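Long-range contacts in PKS (Streptomyces albus, PDB 4OQJ), which probably acts as a ketosynthase within an AT-less type I polyketide synthase, condensing acyl units carried on acyl carrier proteins during oxazolomycin assembly: residues A[101-110]-A[134-143]; A[143-151]-A[700-708]. All coordinates share one frame; numbering follows the deposited sequence.

Overall arrangement
Contacts 1 and 2 follow one another along the chain and share Tyr143. Their centres lie about 12 Å apart. Contact 1 joins the segments 101-110 and 134-143 inside the thiolase-fold ketosynthase. Contact 2 brings the last modelled segment, 700-708, back onto helix 142-147. Tyr143 OH takes part in both. The two contacts also meet directly. Arg108 NH1 of contact 1 probably bonds His704 O of contact 2 (2.8 Å). One of the two Arg151 conformers makes a salt bridge from NH1 to Glu101 OE1 (3.0 Å). Pro105 packs on Trp705. Both contacts reach the second subunit.

Contact 1. Residues A[101-110]-A[134-143]; sequences ELIDPQQRQF and VYAGVGLNTY
Gln106 NE2 is gripped by two oxygens, one from each segment. It donates across the contact to Gly139 O at 3.0 Å, from well above that carbonyl plane. It also donates to Asp104 OD2 at 2.8 Å, in the plane of its own amide and on the syn lone pair of the carboxylate. The other end of the amide, Gln106 OE1, accepts a weak bond from Gly139 N at 3.2 Å and a second bond from Ile222 N. With partners at both ends, the rotation of the buried amide is fixed.

Asp104 is the N-cap of helix 105-121, and its OD1 accepts from Gln106 N. Asn141 is the N-cap of helix 142-147, with OD1 bonded to Leu144 N and ND2 to Asn167. The two capping groups stack, their planes 13° apart, and Asp104 OD2 lies 3.3 Å from Asn141 CG.

Tyr143 OH donates to Glu101 O at 2.6 Å, in the carbonyl plane. Its ring runs back over Pro105, whose CD sits over one face, 3.5 Å from the Tyr143 ring centroid, in a CH-pi contact. A chi1 of -168°, with CG anti to the backbone N, sends the ring this way. Nearby, Arg108 holds the inter-helix turn side-on, with NE and NH2 both donating to Ile103 O.

Farther along, Val138 CG1 rests on Gln106 CB, and Phe110 CZ meets Ala136 CB at 3.4 Å. Here the N-terminal end of helix 105-121 packs on strand 132-138 of the central thiolase-fold sheet. The axes of 105-110 and 134-138 approach to 9.1 Å and run at 145°. Val172 of helix 171-180 touches Gln107, Phe110 and Val138, while strands 186-190 and 214-221 flank strand 132-138 in the sheet.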
ATOM      1  N   GLU A 101      -3.333   5.987  26.509  1.00 17.85           N
ATOM      2  CA  GLU A 101      -2.220   6.902  26.708  1.00 21.17           C
ATOM      3  C   GLU A 101      -1.038   6.529  25.821  1.00 18.02           C
ATOM      4  O   GLU A 101      -0.335   7.400  25.317  1.00 18.11           O
ATOM      5  CB  GLU A 101      -1.803   6.895  28.177  1.00 27.31           C
ATOM      6  CG  GLU A 101      -0.537   7.679  28.484  1.00 44.83           C
ATOM      7  CD  GLU A 101      -0.232   7.720  29.973  1.00 52.52           C
ATOM      8  OE1 GLU A 101       0.843   7.223  30.379  1.00 48.49           O
ATOM      9  OE2 GLU A 101      -1.075   8.245  30.733  1.00 57.80           O
ATOM     10  N   LEU A 102      -0.813   5.231  25.641  1.00 16.16           N
ATOM     11  CA  LEU A 102       0.303   4.775  24.822  1.00 17.07           C
ATOM     12  C   LEU A 102       0.081   4.992  23.315  1.00 19.03           C
ATOM     13  O   LEU A 102       1.037   5.237  22.581  1.00 18.74           O
ATOM     14  CB  LEU A 102       0.574   3.297  25.081  1.00 19.46           C
ATOM     15  CG  LEU A 102       1.249   2.936  26.409  1.00 28.17           C
ATOM     16  CD1 LEU A 102       1.520   1.446  26.451  1.00 32.73           C
ATOM     17  CD2 LEU A 102       2.549   3.703  26.620  1.00 30.49           C
ATOM     18  N   ILE A 103      -1.164   4.902  22.857  1.00 15.04           N
ATOM     19  CA  ILE A 103      -1.440   4.972  21.424  1.00 16.22           C
ATOM     20  C   ILE A 103      -1.184   6.374  20.877  1.00 15.49           C
ATOM     21  O   ILE A 103      -1.656   7.376  21.426  1.00 13.82           O
ATOM     22  CB  ILE A 103      -2.896   4.561  21.095  1.00 14.49           C
ATOM     23  CG1 ILE A 103      -3.164   3.133  21.548  1.00 15.90           C
ATOM     24  CG2 ILE A 103      -3.154   4.642  19.585  1.00 13.40           C
ATOM     25  CD1 ILE A 103      -4.649   2.708  21.484  1.00 15.88           C
ATOM     26  N   ASP A 104      -0.407   6.424  19.801  1.00 13.80           N
ATOM     27  CA  ASP A 104      -0.175   7.642  19.046  1.00 13.26           C
ATOM     28  C   ASP A 104      -1.513   8.363  18.806  1.00 11.33           C
ATOM     29  O   ASP A 104      -2.453   7.765  18.303  1.00 13.22           O
ATOM     30  CB  ASP A 104       0.532   7.287  17.727  1.00 15.21           C
ATOM     31  CG  ASP A 104       0.796   8.498  16.811  1.00 17.01           C
ATOM     32  OD1 ASP A 104       0.551   9.654  17.201  1.00 15.24           O
ATOM     33  OD2 ASP A 104       1.277   8.269  15.673  1.00 16.00           O
ATOM     34  N   PRO A 105      -1.603   9.646  19.186  1.00 13.56           N
ATOM     35  CA  PRO A 105      -2.819  10.412  18.881  1.00 13.75           C
ATOM     36  C   PRO A 105      -3.226  10.364  17.404  1.00 12.46           C
ATOM     37  O   PRO A 105      -4.407  10.444  17.110  1.00 12.06           O
ATOM     38  CB  PRO A 105      -2.448  11.848  19.263  1.00 17.77           C
ATOM     39  CG  PRO A 105      -1.327  11.718  20.224  1.00 20.96           C
ATOM     40  CD  PRO A 105      -0.590  10.464  19.876  1.00 16.60           C
ATOM     41  N   GLN A 106      -2.275  10.239  16.490  1.00 10.56           N
ATOM     42  CA  GLN A 106      -2.638  10.136  15.081  1.00 11.53           C
ATOM     43  C   GLN A 106      -3.527   8.915  14.821  1.00 10.08           C
ATOM     44  O   GLN A 106      -4.456   8.985  14.014  1.00  9.69           O
ATOM     45  CB  GLN A 106      -1.384  10.070  14.212  1.00  9.69           C
ATOM     46  CG  GLN A 106      -0.499  11.303  14.331  1.00 12.67           C
ATOM     47  CD  GLN A 106       0.713  11.220  13.436  1.00 13.27           C
ATOM     48  OE1 GLN A 106       0.897  12.045  12.542  1.00 11.72           O
ATOM     49  NE2 GLN A 106       1.546  10.211  13.666  1.00 12.06           N
ATOM     50  N   GLN A 107      -3.240   7.805  15.505  1.00  9.64           N
ATOM     51  CA  GLN A 107      -3.994   6.558  15.318  1.00 12.61           C
ATOM     52  C   GLN A 107      -5.330   6.635  16.037  1.00 10.72           C
ATOM     53  O   GLN A 107      -6.328   6.124  15.541  1.00  9.80           O
ATOM     54  CB  GLN A 107      -3.186   5.346  15.817  1.00 11.93           C
ATOM     55  CG  GLN A 107      -1.910   5.142  15.013  1.00  9.63           C
ATOM     56  CD  GLN A 107      -1.295   3.764  15.128  1.00 11.78           C
ATOM     57  OE1 GLN A 107      -1.978   2.767  15.389  1.00 13.36           O
ATOM     58  NE2 GLN A 107       0.012   3.696  14.895  1.00 13.74           N
ATOM     59  N   ARG A 108      -5.357   7.288  17.198  1.00  9.77           N
ATOM     60  CA  ARG A 108      -6.617   7.512  17.902  1.00 11.23           C
ATOM     61  C   ARG A 108      -7.555   8.382  17.093  1.00  9.96           C
ATOM     62  O   ARG A 108      -8.739   8.076  16.948  1.00  9.73           O
ATOM     63  CB  ARG A 108      -6.379   8.168  19.260  1.00 11.22           C
ATOM     64  CG  ARG A 108      -5.807   7.219  20.313  1.00 12.54           C
ATOM     65  CD  ARG A 108      -5.640   7.947  21.604  1.00 14.88           C
ATOM     66  NE  ARG A 108      -4.269   8.322  21.943  1.00 15.92           N
ATOM     67  CZ  ARG A 108      -3.940   9.416  22.628  1.00 17.88           C
ATOM     68  NH1 ARG A 108      -4.860  10.320  22.958  1.00 19.98           N
ATOM     69  NH2 ARG A 108      -2.682   9.619  22.983  1.00 18.92           N
ATOM     70  N   GLN A 109      -7.026   9.479  16.569  1.00 10.79           N
ATOM     71  CA  GLN A 109      -7.842  10.382  15.770  1.00 12.25           C
ATOM     72  C   GLN A 109      -8.287   9.698  14.473  1.00 12.87           C
ATOM     73  O   GLN A 109      -9.412   9.917  14.011  1.00 13.91           O
ATOM     74  CB  GLN A 109      -7.069  11.666  15.477  1.00 13.08           C
ATOM     75  CG  GLN A 109      -6.888  12.533  16.709  1.00 17.10           C
ATOM     76  CD  GLN A 109      -8.173  13.187  17.156  1.00 19.77           C
ATOM     77  OE1 GLN A 109      -8.905  13.740  16.348  1.00 19.73           O
ATOM     78  NE2 GLN A 109      -8.455  13.121  18.450  1.00 20.47           N
ATOM     79  N   PHE A 110      -7.434   8.862  13.883  1.00 10.63           N
ATOM     80  CA  PHE A 110      -7.836   8.185  12.648  1.00  8.44           C
ATOM     81  C   PHE A 110      -8.969   7.207  12.944  1.00 10.54           C
ATOM     82  O   PHE A 110      -9.891   7.064  12.155  1.00 12.51           O
ATOM     83  CB  PHE A 110      -6.707   7.422  11.961  1.00  8.36           C
ATOM     84  CG  PHE A 110      -7.159   6.802  10.675  1.00 10.04           C
ATOM     85  CD1 PHE A 110      -7.365   7.600   9.550  1.00 12.61           C
ATOM     86  CD2 PHE A 110      -7.508   5.475  10.616  1.00 10.11           C
ATOM     87  CE1 PHE A 110      -7.856   7.051   8.381  1.00 15.23           C
ATOM     88  CE2 PHE A 110      -7.998   4.911   9.447  1.00 10.70           C
ATOM     89  CZ  PHE A 110      -8.164   5.693   8.331  1.00 10.93           C
ATOM     90  N   VAL A 134      -9.349  -1.200   4.260  1.00  9.33           N
ATOM     91  CA  VAL A 134      -8.880   0.096   4.709  1.00  8.00           C
ATOM     92  C   VAL A 134      -7.422   0.329   4.338  1.00  7.75           C
ATOM     93  O   VAL A 134      -6.532  -0.499   4.629  1.00  8.03           O
ATOM     94  CB  VAL A 134      -9.075   0.284   6.253  1.00  8.79           C
ATOM     95  CG1 VAL A 134      -8.467  -0.852   7.043  1.00  9.86           C
ATOM     96  CG2 VAL A 134      -8.517   1.638   6.709  1.00 10.29           C
ATOM     97  N   TYR A 135      -7.186   1.467   3.687  1.00  8.98           N
ATOM     98  CA  TYR A 135      -5.855   1.936   3.328  1.00  9.08           C
ATOM     99  C   TYR A 135      -5.613   3.289   3.988  1.00  9.59           C
ATOM    100  O   TYR A 135      -6.337   4.248   3.749  1.00  9.40           O
ATOM    101  CB  TYR A 135      -5.715   2.035   1.804  1.00  9.98           C
ATOM    102  CG  TYR A 135      -5.779   0.687   1.134  1.00 11.88           C
ATOM    103  CD1 TYR A 135      -6.994   0.093   0.796  1.00 14.72           C
ATOM    104  CD2 TYR A 135      -4.613  -0.021   0.881  1.00 15.92           C
ATOM    105  CE1 TYR A 135      -7.024  -1.177   0.192  1.00 15.96           C
ATOM    106  CE2 TYR A 135      -4.639  -1.258   0.289  1.00 19.51           C
ATOM    107  CZ  TYR A 135      -5.831  -1.837  -0.050  1.00 18.02           C
ATOM    108  OH  TYR A 135      -5.785  -3.093  -0.636  1.00 21.59           O
ATOM    109  N   ALA A 136      -4.605   3.375   4.838  1.00  9.57           N
ATOM    110  CA  ALA A 136      -4.414   4.591   5.618  1.00 10.41           C
ATOM    111  C   ALA A 136      -2.958   4.788   6.004  1.00 12.87           C
ATOM    112  O   ALA A 136      -2.196   3.826   6.081  1.00 13.84           O
ATOM    113  CB  ALA A 136      -5.276   4.549   6.858  1.00 12.25           C
ATOM    114  N   GLY A 137      -2.576   6.038   6.243  1.00  9.77           N
ATOM    115  CA  GLY A 137      -1.218   6.346   6.663  1.00  9.35           C
ATOM    116  C   GLY A 137      -1.221   7.428   7.726  1.00 12.30           C
ATOM    117  O   GLY A 137      -2.124   8.250   7.750  1.00 13.19           O
ATOM    118  N   VAL A 138      -0.216   7.425   8.598  1.00  9.64           N
ATOM    119  CA  VAL A 138      -0.027   8.504   9.548  1.00  8.89           C
ATOM    120  C   VAL A 138       1.353   9.094   9.370  1.00  9.84           C
ATOM    121  O   VAL A 138       2.253   8.488   8.782  1.00  9.36           O
ATOM    122  CB  VAL A 138      -0.219   8.038  11.011  1.00  9.80           C
ATOM    123  CG1 VAL A 138      -1.663   7.548  11.229  1.00  9.96           C
ATOM    124  CG2 VAL A 138       0.769   6.950  11.365  1.00 14.27           C
ATOM    125  N   GLY A 139       1.518  10.294   9.891  1.00  9.32           N
ATOM    126  CA  GLY A 139       2.767  11.015   9.767  1.00 10.46           C
ATOM    127  C   GLY A 139       3.795  10.532  10.755  1.00 12.14           C
ATOM    128  O   GLY A 139       3.557   9.596  11.501  1.00 10.43           O
ATOM    129  N   LEU A 140       4.957  11.167  10.712  1.00 14.61           N
ATOM    130  CA  LEU A 140       6.037  10.899  11.639  1.00 14.31           C
ATOM    131  C   LEU A 140       5.493  10.833  13.059  1.00 15.41           C
ATOM    132  O   LEU A 140       4.778  11.737  13.479  1.00 16.67           O
ATOM    133  CB  LEU A 140       7.096  11.997  11.539  1.00 16.63           C
ATOM    134  CG  LEU A 140       8.235  11.929  12.552  1.00 19.49           C
ATOM    135  CD1 LEU A 140       9.126  10.696  12.309  1.00 20.92           C
ATOM    136  CD2 LEU A 140       9.062  13.213  12.482  1.00 21.76           C
ATOM    137  N   ASN A 141       5.822   9.777  13.794  1.00 16.34           N
ATOM    138  CA  ASN A 141       5.276   9.636  15.144  1.00 18.39           C
ATOM    139  C   ASN A 141       6.145  10.401  16.136  1.00 16.29           C
ATOM    140  O   ASN A 141       7.058   9.848  16.738  1.00 18.12           O
ATOM    141  CB  ASN A 141       5.159   8.165  15.549  1.00 18.96           C
ATOM    142  CG  ASN A 141       4.352   7.985  16.814  1.00 18.00           C
ATOM    143  OD1 ASN A 141       4.016   8.961  17.487  1.00 18.44           O
ATOM    144  ND2 ASN A 141       4.034   6.746  17.149  1.00 17.30           N
ATOM    145  N   THR A 142       5.867  11.690  16.295  1.00 18.52           N
ATOM    146  CA  THR A 142       6.630  12.502  17.231  1.00 22.56           C
ATOM    147  C   THR A 142       6.162  12.245  18.670  1.00 24.96           C
ATOM    148  O   THR A 142       6.846  12.613  19.615  1.00 25.64           O
ATOM    149  CB  THR A 142       6.523  14.010  16.894  1.00 22.92           C
ATOM    150  OG1 THR A 142       5.153  14.367  16.657  1.00 23.40           O
ATOM    151  CG2 THR A 142       7.357  14.337  15.627  1.00 26.66           C
ATOM    152  N   TYR A 143       4.997  11.617  18.833  1.00 18.07           N
ATOM    153  CA  TYR A 143       4.513  11.217  20.169  1.00 18.33           C
ATOM    154  C   TYR A 143       5.440  10.175  20.782  1.00 18.52           C
ATOM    155  O   TYR A 143       5.789  10.247  21.951  1.00 21.28           O
ATOM    156  CB  TYR A 143       3.096  10.662  20.069  1.00 17.10           C
ATOM    157  CG  TYR A 143       2.349  10.473  21.372  1.00 19.93           C
ATOM    158  CD1 TYR A 143       1.810  11.556  22.054  1.00 19.50           C
ATOM    159  CD2 TYR A 143       2.128   9.205  21.887  1.00 21.44           C
ATOM    160  CE1 TYR A 143       1.096  11.377  23.221  1.00 20.78           C
ATOM    161  CE2 TYR A 143       1.411   9.020  23.048  1.00 20.47           C
ATOM    162  CZ  TYR A 143       0.895  10.108  23.712  1.00 22.00           C
ATOM    163  OH  TYR A 143       0.167   9.915  24.874  1.00 22.57           O
TER
HETATM  164  O   HOH W   1       2.570  11.754  16.844  1.00 25.27           O

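Contact 2. Residues A[143-151]-A[700-708]; sequences YLLHNLGER and ERVRHWAEP
Asn147 and Ala706 join helix 142-147 of the thiolase fold to an extended linker, the last modelled part of the chain. The linker runs back over the ketosynthase, as the post-AT linker does in related KS-AT didomains. Asn147 CB lies over one face of the Tyr143 ring and 3.5 Å from Ala706 O. A chi1 of -62°, with CG anti to the carbonyl carbon, turns the Asn147 amide to the linker. There Asn147 CG lies 3.6 Å from Ala706 O, and ND2 donates to the same oxygen at 2.8 Å. That bond is nearly straight (173°), lies in the amide plane and runs almost along the C=O axis. ND2 also comes within 3.2 Å of Trp705 NE1, but both are donors, so this is packing alone. The amide stands almost perpendicular to the indole.

The linker is also held through the N-H of the same residue: Ala706 N donates to Tyr143 OH at 2.8 Å. Both backbone polar atoms of Ala706 are thus engaged. The Tyr143 ring points its edge at the six-membered ring of Trp705 in a T-shaped stack, centroids 5.2 Å apart and planes at 71°. Arg703, salt-bridged to Asp86, lies over the opposite indole face.

Residues 143-147 form a wider pi-type turn, with Leu148 N bonded to Tyr143 O. The Ala706 methyl sits beside Tyr143 OH and is packed tightly on Leu148, with CD2 3.5 Å from Ala706 CB.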
ATOM      1  N   TYR A 143       4.997  11.617  18.833  1.00 18.07           N
ATOM      2  CA  TYR A 143       4.513  11.217  20.169  1.00 18.33           C
ATOM      3  C   TYR A 143       5.440  10.175  20.782  1.00 18.52           C
ATOM      4  O   TYR A 143       5.789  10.247  21.951  1.00 21.28           O
ATOM      5  CB  TYR A 143       3.096  10.662  20.069  1.00 17.10           C
ATOM      6  CG  TYR A 143       2.349  10.473  21.372  1.00 19.93           C
ATOM      7  CD1 TYR A 143       1.810  11.556  22.054  1.00 19.50           C
ATOM      8  CD2 TYR A 143       2.128   9.205  21.887  1.00 21.44           C
ATOM      9  CE1 TYR A 143       1.096  11.377  23.221  1.00 20.78           C
ATOM     10  CE2 TYR A 143       1.411   9.020  23.048  1.00 20.47           C
ATOM     11  CZ  TYR A 143       0.895  10.108  23.712  1.00 22.00           C
ATOM     12  OH  TYR A 143       0.167   9.915  24.874  1.00 22.57           O
ATOM     13  N   LEU A 144       5.843   9.209  19.964  1.00 19.37           N
ATOM     14  CA  LEU A 144       6.768   8.175  20.379  1.00 18.23           C
ATOM     15  C   LEU A 144       8.148   8.766  20.652  1.00 22.34           C
ATOM     16  O   LEU A 144       8.780   8.463  21.659  1.00 24.57           O
ATOM     17  CB  LEU A 144       6.851   7.090  19.300  1.00 19.79           C
ATOM     18  CG  LEU A 144       7.914   6.006  19.469  1.00 20.98           C
ATOM     19  CD1 LEU A 144       7.641   5.160  20.692  1.00 24.29           C
ATOM     20  CD2 LEU A 144       7.973   5.147  18.217  1.00 21.92           C
ATOM     21  N   LEU A 145       8.612   9.619  19.751  1.00 21.78           N
ATOM     22  CA  LEU A 145       9.942  10.197  19.877  1.00 26.34           C
ATOM     23  C   LEU A 145      10.048  11.172  21.053  1.00 27.64           C
ATOM     24  O   LEU A 145      11.043  11.161  21.768  1.00 32.47           O
ATOM     25  CB  LEU A 145      10.327  10.904  18.570  1.00 28.31           C
ATOM     26  CG  LEU A 145      10.525   9.994  17.355  1.00 25.43           C
ATOM     27  CD1 LEU A 145      10.713  10.808  16.059  1.00 22.11           C
ATOM     28  CD2 LEU A 145      11.710   9.085  17.595  1.00 27.27           C
ATOM     29  N   HIS A 146       9.038  12.022  21.241  1.00 24.42           N
ATOM     30  CA  HIS A 146       9.069  13.028  22.315  1.00 28.34           C
ATOM     31  C   HIS A 146       8.474  12.495  23.617  1.00 32.57           C
ATOM     32  O   HIS A 146       9.188  12.280  24.591  1.00 37.29           O
ATOM     33  CB  HIS A 146       8.309  14.292  21.916  1.00 32.17           C
ATOM     34  CG  HIS A 146       8.848  14.987  20.701  1.00 46.18           C
ATOM     35  ND1 HIS A 146       8.346  16.192  20.257  1.00 52.95           N
ATOM     36  CD2 HIS A 146       9.834  14.650  19.835  1.00 51.52           C
ATOM     37  CE1 HIS A 146       8.998  16.569  19.173  1.00 53.77           C
ATOM     38  NE2 HIS A 146       9.906  15.652  18.896  1.00 51.41           N
ATOM     39  N   ASN A 147       7.161  12.279  23.622  1.00 28.58           N
ATOM     40  CA  ASN A 147       6.439  11.926  24.844  1.00 29.06           C
ATOM     41  C   ASN A 147       6.827  10.574  25.443  1.00 30.68           C
ATOM     42  O   ASN A 147       6.844  10.419  26.662  1.00 32.24           O
ATOM     43  CB  ASN A 147       4.936  11.938  24.571  1.00 28.48           C
ATOM     44  CG  ASN A 147       4.439  13.303  24.161  1.00 29.00           C
ATOM     45  OD1 ASN A 147       4.747  13.782  23.072  1.00 28.43           O
ATOM     46  ND2 ASN A 147       3.659  13.937  25.028  1.00 31.09           N
ATOM     47  N   LEU A 148       7.131   9.603  24.587  1.00 29.79           N
ATOM     48  CA  LEU A 148       7.438   8.244  25.026  1.00 26.50           C
ATOM     49  C   LEU A 148       8.905   7.887  24.831  1.00 30.33           C
ATOM     50  O   LEU A 148       9.320   6.755  25.116  1.00 31.17           O
ATOM     51  CB  LEU A 148       6.573   7.233  24.266  1.00 21.92           C
ATOM     52  CG  LEU A 148       5.065   7.393  24.387  1.00 21.15           C
ATOM     53  CD1 LEU A 148       4.374   6.297  23.588  1.00 19.26           C
ATOM     54  CD2 LEU A 148       4.645   7.336  25.841  1.00 24.12           C
ATOM     55  N   GLY A 149       9.681   8.849  24.340  1.00 35.43           N
ATOM     56  CA  GLY A 149      11.084   8.633  24.044  1.00 42.23           C
ATOM     57  C   GLY A 149      11.855   8.018  25.197  1.00 44.34           C
ATOM     58  O   GLY A 149      12.326   6.886  25.097  1.00 46.15           O
ATOM     59  N   GLU A 150      11.993   8.765  26.287  1.00 48.87           N
ATOM     60  CA  GLU A 150      12.764   8.303  27.437  1.00 51.68           C
ATOM     61  C   GLU A 150      12.160   7.016  27.980  1.00 56.36           C
ATOM     62  O   GLU A 150      12.875   6.087  28.357  1.00 60.92           O
ATOM     63  CB  GLU A 150      12.806   9.379  28.527  1.00 46.26           C
ATOM     64  N   ARG A 151      10.833   6.975  28.001  1.00 53.44           N
ATOM     65  CA  ARG A 151      10.088   5.810  28.455  0.50 49.69           C
ATOM     66  C   ARG A 151      10.538   4.557  27.710  1.00 46.81           C
ATOM     67  O   ARG A 151      10.767   3.512  28.312  1.00 43.76           O
ATOM     68  CB  ARG A 151       8.597   6.054  28.247  0.50 47.76           C
ATOM     69  CG  ARG A 151       7.664   5.243  29.117  0.50 49.61           C
ATOM     70  CD  ARG A 151       6.373   6.025  29.327  0.50 51.12           C
ATOM     71  NE  ARG A 151       5.200   5.171  29.464  0.50 51.40           N
ATOM     72  CZ  ARG A 151       3.959   5.627  29.606  0.50 48.97           C
ATOM     73  NH1 ARG A 151       3.727   6.934  29.634  0.50 36.30           N
ATOM     74  NH2 ARG A 151       2.949   4.775  29.725  0.50 51.52           N
ATOM     75  N   GLU A 700     -16.702  10.758  23.783  1.00 23.11           N
ATOM     76  CA  GLU A 700     -16.414  11.397  25.064  1.00 25.42           C
ATOM     77  C   GLU A 700     -15.064  12.090  24.982  1.00 21.82           C
ATOM     78  O   GLU A 700     -14.093  11.490  24.531  1.00 21.03           O
ATOM     79  CB  GLU A 700     -16.424  10.374  26.208  1.00 29.19           C
ATOM     80  CG  GLU A 700     -16.478  11.027  27.590  1.00 47.43           C
ATOM     81  CD  GLU A 700     -17.072  10.123  28.652  1.00 57.20           C
ATOM     82  OE1 GLU A 700     -18.124   9.502  28.385  1.00 60.48           O
ATOM     83  OE2 GLU A 700     -16.490  10.045  29.757  1.00 56.37           O
ATOM     84  N   ARG A 701     -14.999  13.351  25.396  1.00 22.82           N
ATOM     85  CA  ARG A 701     -13.735  14.097  25.333  1.00 30.53           C
ATOM     86  C   ARG A 701     -12.836  13.820  26.537  1.00 33.88           C
ATOM     87  O   ARG A 701     -12.634  14.698  27.381  1.00 36.68           O
ATOM     88  CB  ARG A 701     -13.987  15.605  25.250  1.00 39.22           C
ATOM     89  CG  ARG A 701     -14.717  16.078  24.012  1.00 47.00           C
ATOM     90  CD  ARG A 701     -15.121  17.551  24.152  1.00 53.15           C
ATOM     91  NE  ARG A 701     -13.966  18.453  24.184  1.00 53.75           N
ATOM     92  CZ  ARG A 701     -13.398  18.937  25.287  1.00 56.41           C
ATOM     93  NH1 ARG A 701     -13.863  18.627  26.491  1.00 68.00           N
ATOM     94  NH2 ARG A 701     -12.353  19.748  25.184  1.00 49.85           N
ATOM     95  N   VAL A 702     -12.295  12.610  26.612  1.00 28.90           N
ATOM     96  CA  VAL A 702     -11.363  12.244  27.675  1.00 25.61           C
ATOM     97  C   VAL A 702      -9.924  12.437  27.207  1.00 21.68           C
ATOM     98  O   VAL A 702      -9.517  11.924  26.160  1.00 21.24           O
ATOM     99  CB  VAL A 702     -11.574  10.773  28.121  1.00 25.04           C
ATOM    100  CG1 VAL A 702     -10.707  10.437  29.329  1.00 23.88           C
ATOM    101  CG2 VAL A 702     -13.023  10.517  28.421  1.00 27.18           C
ATOM    102  N   ARG A 703      -9.143  13.183  27.976  1.00 23.04           N
ATOM    103  CA  ARG A 703      -7.743  13.402  27.635  1.00 21.30           C
ATOM    104  C   ARG A 703      -6.873  12.186  27.951  1.00 20.66           C
ATOM    105  O   ARG A 703      -6.908  11.653  29.052  1.00 23.62           O
ATOM    106  CB  ARG A 703      -7.209  14.623  28.368  1.00 23.02           C
ATOM    107  CG  ARG A 703      -5.723  14.874  28.143  1.00 22.59           C
ATOM    108  CD  ARG A 703      -5.315  16.155  28.854  1.00 26.72           C
ATOM    109  NE  ARG A 703      -3.869  16.379  28.875  1.00 28.68           N
ATOM    110  CZ  ARG A 703      -3.188  17.015  27.928  1.00 38.90           C
ATOM    111  NH1 ARG A 703      -3.800  17.469  26.837  1.00 46.79           N
ATOM    112  NH2 ARG A 703      -1.884  17.187  28.062  1.00 39.00           N
ATOM    113  N   HIS A 704      -6.117  11.742  26.956  1.00 19.32           N
ATOM    114  CA  HIS A 704      -5.130  10.688  27.124  1.00 20.84           C
ATOM    115  C   HIS A 704      -3.842  11.208  26.541  1.00 24.20           C
ATOM    116  O   HIS A 704      -3.734  11.387  25.324  1.00 25.64           O
ATOM    117  CB  HIS A 704      -5.558   9.389  26.432  1.00 19.96           C
ATOM    118  CG  HIS A 704      -6.877   8.862  26.903  1.00 19.00           C
ATOM    119  ND1 HIS A 704      -7.003   8.068  28.022  1.00 21.76           N
ATOM    120  CD2 HIS A 704      -8.128   9.031  26.419  1.00 18.66           C
ATOM    121  CE1 HIS A 704      -8.278   7.767  28.206  1.00 21.41           C
ATOM    122  NE2 HIS A 704      -8.982   8.340  27.246  1.00 21.93           N
ATOM    123  N   TRP A 705      -2.867  11.461  27.406  1.00 27.85           N
ATOM    124  CA  TRP A 705      -1.644  12.122  26.987  1.00 29.77           C
ATOM    125  C   TRP A 705      -0.487  11.750  27.905  1.00 31.50           C
ATOM    126  O   TRP A 705      -0.526  12.007  29.100  1.00 32.79           O
ATOM    127  CB  TRP A 705      -1.853  13.630  26.976  1.00 28.00           C
ATOM    128  CG  TRP A 705      -0.851  14.362  26.171  1.00 28.48           C
ATOM    129  CD1 TRP A 705       0.263  15.009  26.628  1.00 31.16           C
ATOM    130  CD2 TRP A 705      -0.864  14.535  24.754  1.00 26.74           C
ATOM    131  NE1 TRP A 705       0.944  15.571  25.577  1.00 29.96           N
ATOM    132  CE2 TRP A 705       0.272  15.291  24.413  1.00 28.65           C
ATOM    133  CE3 TRP A 705      -1.729  14.120  23.735  1.00 25.18           C
ATOM    134  CZ2 TRP A 705       0.565  15.645  23.103  1.00 27.75           C
ATOM    135  CZ3 TRP A 705      -1.433  14.469  22.434  1.00 25.85           C
ATOM    136  CH2 TRP A 705      -0.299  15.224  22.129  1.00 28.91           C
ATOM    137  N   ALA A 706       0.525  11.111  27.338  1.00 28.34           N
ATOM    138  CA  ALA A 706       1.697  10.695  28.086  1.00 30.38           C
ATOM    139  C   ALA A 706       2.603  11.894  28.295  1.00 38.86           C
ATOM    140  O   ALA A 706       2.933  12.602  27.345  1.00 37.50           O
ATOM    141  CB  ALA A 706       2.442   9.591  27.354  1.00 26.98           C
ATOM    142  N   GLU A 707       3.000  12.119  29.541  1.00 47.33           N
ATOM    143  CA  GLU A 707       3.890  13.222  29.868  1.00 50.32           C
ATOM    144  C   GLU A 707       5.351  12.807  29.636  1.00 51.60           C
ATOM    145  O   GLU A 707       5.785  11.753  30.108  1.00 52.06           O
ATOM    146  CB  GLU A 707       3.668  13.664  31.315  1.00 55.18           C
ATOM    147  CG  GLU A 707       3.271  15.136  31.480  1.00 64.47           C
ATOM    148  CD  GLU A 707       2.050  15.545  30.658  1.00 66.50           C
ATOM    149  OE1 GLU A 707       0.906  15.235  31.061  1.00 63.53           O
ATOM    150  OE2 GLU A 707       2.240  16.198  29.609  1.00 70.15           O
ATOM    151  N   PRO A 708       6.111  13.618  28.880  1.00 56.55           N
ATOM    152  CA  PRO A 708       7.516  13.266  28.643  1.00 60.09           C
ATOM    153  C   PRO A 708       8.367  13.362  29.904  1.00 62.64           C
ATOM    154  O   PRO A 708       8.611  12.324  30.519  1.00 66.41           O
ATOM    155  CB  PRO A 708       7.970  14.294  27.596  1.00 64.02           C
ATOM    156  CG  PRO A 708       7.008  15.424  27.711  1.00 64.95           C
ATOM    157  CD  PRO A 708       5.707  14.827  28.137  1.00 60.50           C
TER